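PDB 3CBW: YdhT protein from Bacillus subtilis, which catalyses the endo-hydrolysis of beta-1,4-mannosidic linkages in mannan, galactomannan and glucomannan during glucomannan degradation. Local coordinates for residues P118-Q121 with S122-K126; I334-G337 with D338-T341. The protein carries 3 engineered substitutions. All coordinates share one frame; numbering follows the deposited sequence.

Interaction 1: P118-Q121 with S122-K126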
loop_
_atom_site.group_PDB
_atom_site.type_symbol
_atom_site.label_atom_id
_atom_site.label_comp_id
_atom_site.label_asym_id
_atom_site.label_seq_id
_atom_site.Cartn_x
_atom_site.Cartn_y
_atom_site.Cartn_z
ATOM N N PRO A 118 -16.814 -8.387 -7.429
ATOM C CA PRO A 118 -18.001 -7.991 -8.196
ATOM C C PRO A 118 -18.512 -9.059 -9.169
ATOM O O PRO A 118 -19.519 -8.838 -9.834
ATOM C CB PRO A 118 -17.541 -6.725 -8.919
ATOM C CG PRO A 118 -16.072 -6.897 -9.083
ATOM C CD PRO A 118 -15.600 -7.689 -7.895
ATOM N N ALA A 119 -17.856 -10.214 -9.239
ATOM C CA ALA A 119 -18.450 -11.354 -9.949
ATOM C C ALA A 119 -19.635 -11.919 -9.166
ATOM O O ALA A 119 -20.421 -12.708 -9.706
ATOM C CB ALA A 119 -17.407 -12.441 -10.209
ATOM N N PHE A 120 -19.760 -11.517 -7.904
ATOM C CA PHE A 120 -20.807 -11.973 -6.994
ATOM C C PHE A 120 -21.641 -10.797 -6.508
ATOM O O PHE A 120 -21.251 -9.638 -6.655
ATOM C CB PHE A 120 -20.183 -12.679 -5.782
ATOM C CG PHE A 120 -19.517 -13.977 -6.116
ATOM C CD1 PHE A 120 -20.219 -15.177 -6.013
ATOM C CD2 PHE A 120 -18.189 -14.011 -6.532
ATOM C CE1 PHE A 120 -19.605 -16.394 -6.318
ATOM C CE2 PHE A 120 -17.562 -15.208 -6.845
ATOM C CZ PHE A 120 -18.274 -16.411 -6.739
ATOM N N GLN A 121 -22.790 -11.099 -5.916
ATOM C CA GLN A 121 -23.665 -10.067 -5.389
ATOM C C GLN A 121 -22.953 -9.211 -4.332
ATOM O O GLN A 121 -23.141 -7.996 -4.272
ATOM C CB GLN A 121 -24.936 -10.710 -4.823
ATOM C CG GLN A 121 -25.922 -9.728 -4.209
ATOM C CD GLN A 121 -25.592 -9.368 -2.771
ATOM O OE1 GLN A 121 -25.019 -10.172 -2.027
ATOM N NE2 GLN A 121 -25.952 -8.152 -2.371
ATOM N N SER A 122 -22.167 -9.865 -3.479
ATOM C CA SER A 122 -21.335 -9.176 -2.500
ATOM C C SER A 122 -20.295 -10.150 -1.966
ATOM O O SER A 122 -20.300 -11.327 -2.330
ATOM C CB SER A 122 -22.181 -8.593 -1.361
ATOM O OG SER A 122 -22.703 -9.622 -0.540
ATOM N N GLY A 123 -19.396 -9.637 -1.125
ATOM C CA GLY A 123 -18.395 -10.459 -0.454
ATOM C C GLY A 123 -17.512 -11.229 -1.415
ATOM O O GLY A 123 -17.158 -10.738 -2.489
ATOM N N HIS A 124 -17.126 -12.433 -1.003
ATOM C CA HIS A 124 -16.371 -13.362 -1.853
ATOM C C HIS A 124 -15.001 -12.845 -2.301
ATOM O O HIS A 124 -14.516 -13.231 -3.366
ATOM C CB HIS A 124 -17.200 -13.766 -3.081
ATOM C CG HIS A 124 -18.406 -14.588 -2.753
ATOM N ND1 HIS A 124 -19.606 -14.028 -2.375
ATOM C CD2 HIS A 124 -18.591 -15.930 -2.728
ATOM C CE1 HIS A 124 -20.486 -14.988 -2.149
ATOM N NE2 HIS A 124 -19.894 -16.151 -2.350
ATOM N N PHE A 125 -14.354 -12.026 -1.470
ATOM C CA PHE A 125 -13.085 -11.386 -1.861
ATOM C C PHE A 125 -11.948 -12.343 -2.213
ATOM O O PHE A 125 -11.044 -11.978 -2.971
ATOM C CB PHE A 125 -12.641 -10.332 -0.831
ATOM C CG PHE A 125 -12.037 -10.884 0.438
ATOM C CD1 PHE A 125 -10.944 -10.243 1.000
ATOM C CD2 PHE A 125 -12.585 -11.972 1.119
ATOM C CE1 PHE A 125 -10.378 -10.693 2.184
ATOM C CE2 PHE A 125 -11.999 -12.446 2.308
ATOM C CZ PHE A 125 -10.906 -11.796 2.836
ATOM N N LYS A 126 -12.009 -13.560 -1.671
ATOM C CA LYS A 126 -10.989 -14.587 -1.932
ATOM C C LYS A 126 -11.512 -15.761 -2.754
ATOM O O LYS A 126 -10.896 -16.829 -2.801
ATOM C CB LYS A 126 -10.359 -15.060 -0.619
ATOM C CG LYS A 126 -9.487 -13.988 0.003
ATOM C CD LYS A 126 -8.910 -14.429 1.318
ATOM C CE LYS A 126 -7.916 -13.403 1.821
ATOM N NZ LYS A 126 -7.499 -13.694 3.217
#
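S122 meets Q121 through their side chains: its OG sits 2.8 Å from Q121 OE1, and its one proton may go to that amide oxygen or, more weakly, to E83 OE1. The same OG also takes a hydrogen bond from the backbone N of T84, while Q121 NE2 donates to T84 O, which sets the turn of the amide and leaves OE1 facing S122 OG. Next comes G123, whose positive phi suits a glycine and begins to fold the chain back toward F120. H124 follows, also with positive phi, and carries the main contact. Its CG stands anti to the carbonyl carbon, beside the backbone N (chi1 -67°), as does that of F120, and this brings the rings face to face. The imidazole lies almost flat on the phenyl in an offset stack, the planes 4° apart and the centroids 4.0 Å apart. F120 CD1 comes over the middle of the imidazole, whereas H124 CG covers only the rim of the phenyl, at 3.6 Å from F120 CG. H124 CB reaches over the same phenyl face as a CH-pi contact. What fixes the rotation of the imidazole is its own segment: H124 ND1 donates to S122 O at 2.8 Å, nearly straight (171°) and in the carbonyl plane. The turn belongs to the loop between strand 108-114 and helix 131-138 of the TIM barrel, and the side chain of H124 is about 12 Å from that of H114, a probable substrate-binding residue; P118 O accepts from R147 of helix 143-163, and F125 pairs through its backbone with W183.

Interaction 2: I334-G337 with D338-T341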
loop_
_atom_site.group_PDB
_atom_site.type_symbol
_atom_site.label_atom_id
_atom_site.label_comp_id
_atom_site.label_asym_id
_atom_site.label_seq_id
_atom_site.Cartn_x
_atom_site.Cartn_y
_atom_site.Cartn_z
ATOM N N ILE A 334 9.437 14.096 8.859
ATOM C CA ILE A 334 9.269 14.438 7.445
ATOM C C ILE A 334 9.533 15.933 7.312
ATOM O O ILE A 334 10.390 16.355 6.536
ATOM C CB ILE A 334 7.860 14.067 6.919
ATOM C CG1 ILE A 334 7.628 12.557 7.080
ATOM C CG2 ILE A 334 7.702 14.472 5.462
ATOM C CD1 ILE A 334 6.210 12.094 6.782
ATOM N N TRP A 335 8.794 16.715 8.097
ATOM C CA TRP A 335 8.954 18.163 8.171
ATOM C C TRP A 335 9.755 18.522 9.408
ATOM O O TRP A 335 9.643 17.872 10.452
ATOM C CB TRP A 335 7.583 18.849 8.243
ATOM C CG TRP A 335 6.639 18.398 7.169
ATOM C CD1 TRP A 335 5.756 17.356 7.235
ATOM C CD2 TRP A 335 6.511 18.951 5.853
ATOM N NE1 TRP A 335 5.077 17.237 6.045
ATOM C CE2 TRP A 335 5.519 18.203 5.179
ATOM C CE3 TRP A 335 7.125 20.018 5.183
ATOM C CZ2 TRP A 335 5.135 18.481 3.860
ATOM C CZ3 TRP A 335 6.740 20.296 3.872
ATOM C CH2 TRP A 335 5.756 19.528 3.226
ATOM N N ASN A 336 10.581 19.551 9.274
ATOM C CA ASN A 336 11.219 20.185 10.405
ATOM C C ASN A 336 10.502 21.509 10.627
ATOM O O ASN A 336 10.896 22.544 10.079
ATOM C CB ASN A 336 12.709 20.391 10.129
ATOM C CG ASN A 336 13.440 21.026 11.300
ATOM O OD1 ASN A 336 12.933 21.062 12.428
ATOM N ND2 ASN A 336 14.643 21.530 11.036
ATOM N N GLY A 337 9.419 21.467 11.401
ATOM C CA GLY A 337 8.563 22.632 11.589
ATOM C C GLY A 337 8.010 23.096 10.253
ATOM O O GLY A 337 7.294 22.361 9.579
ATOM N N ASP A 338 8.381 24.307 9.845
ATOM C CA ASP A 338 7.844 24.902 8.619
ATOM C C ASP A 338 8.697 24.613 7.394
ATOM O O ASP A 338 8.413 25.111 6.297
ATOM C CB ASP A 338 7.627 26.418 8.785
ATOM C CG ASP A 338 8.913 27.187 9.102
ATOM O OD1 ASP A 338 10.030 26.630 9.024
ATOM O OD2 ASP A 338 8.800 28.382 9.441
ATOM N N SER A 339 9.738 23.810 7.580
ATOM C CA SER A 339 10.601 23.446 6.473
ATOM C C SER A 339 10.576 21.944 6.231
ATOM O O SER A 339 10.246 21.144 7.117
ATOM C CB SER A 339 12.032 23.936 6.714
ATOM O OG SER A 339 12.630 23.233 7.789
ATOM N N LEU A 340 10.925 21.556 5.018
ATOM C CA LEU A 340 11.025 20.154 4.683
ATOM C C LEU A 340 12.411 19.662 5.049
ATOM O O LEU A 340 13.394 20.389 4.867
ATOM C CB LEU A 340 10.789 19.982 3.187
ATOM C CG LEU A 340 10.702 18.563 2.650
ATOM C CD1 LEU A 340 9.572 17.792 3.319
ATOM C CD2 LEU A 340 10.508 18.625 1.141
ATOM N N THR A 341 12.512 18.437 5.578
ATOM C CA THR A 341 13.845 17.862 5.789
ATOM C C THR A 341 14.517 17.625 4.425
ATOM O O THR A 341 13.830 17.510 3.405
ATOM C CB THR A 341 13.817 16.577 6.633
ATOM O OG1 THR A 341 12.994 15.598 5.980
ATOM C CG2 THR A 341 13.295 16.851 8.057
HETATM O O HOH W 1 12.174 25.097 9.950
#
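L340 swings its CG opposite the backbone N (chi1 -174°) and W335 turns its CG away from the carbonyl carbon (chi1 -51°), and together these torsions bring a leucine methyl over the indole. The setting is a tight beta hairpin with a type II' turn from N336 to S339, G337 and D338 at its corners. W335 and L340 form a non-hydrogen-bonded antiparallel pair; although their side chains start out diverging, L340 CD1 ends 3.9 Å from the centroid of the six-membered ring of W335, a CH-pi contact over the face. I334 CG2 lies on that same indole face. W103 meets the W335 ring edge-to-face, and both I334 and L340 rest on W29 of helix 21-32.

One residue pair further toward the turn, N336 and S339 are joined by two backbone bonds: N336 N to S339 O at 2.7 Å and S339 N to N336 O at 3.0 Å. G337 has positive phi, favourable for glycine at this corner. At the open end, I334 O is gripped twice by T341, by the backbone N at 3.1 Å in the carbonyl plane and by OG1 at 2.8 Å, tilted from that plane; OG1 in turn accepts from R36 NH2. A valine in place of T341 would probably leave the R36 guanidinium without this acceptor and take one of the two T341 bonds from I334 O. At the turn, a water donates both to N336 O at 2.9 Å and to D338 OD1 at 2.8 Å, linking the aspartate side chain to the strand before it.

How the interactions relate
From the N terminus, the chain first lays down helix 21-32 and the opening strands of the barrel, then reaches interaction 1 in the loop that leads from strand 108-114 to helix 131-138. The remaining barrel strands follow, and only after strand 328-329 does interaction 2 close the small hairpin near the C-terminal end. Each is a local turn, and the two stand in series, neither nesting nor crossing. The centres of interactions 1 and 2 are about 44 Å apart and their nearest atoms about 29 Å apart, on opposite sides of the chain's centre. Interaction 1 joins neighbouring loops and helix 143-163, whereas interaction 2 brings the C-terminal hairpin against helix 21-32.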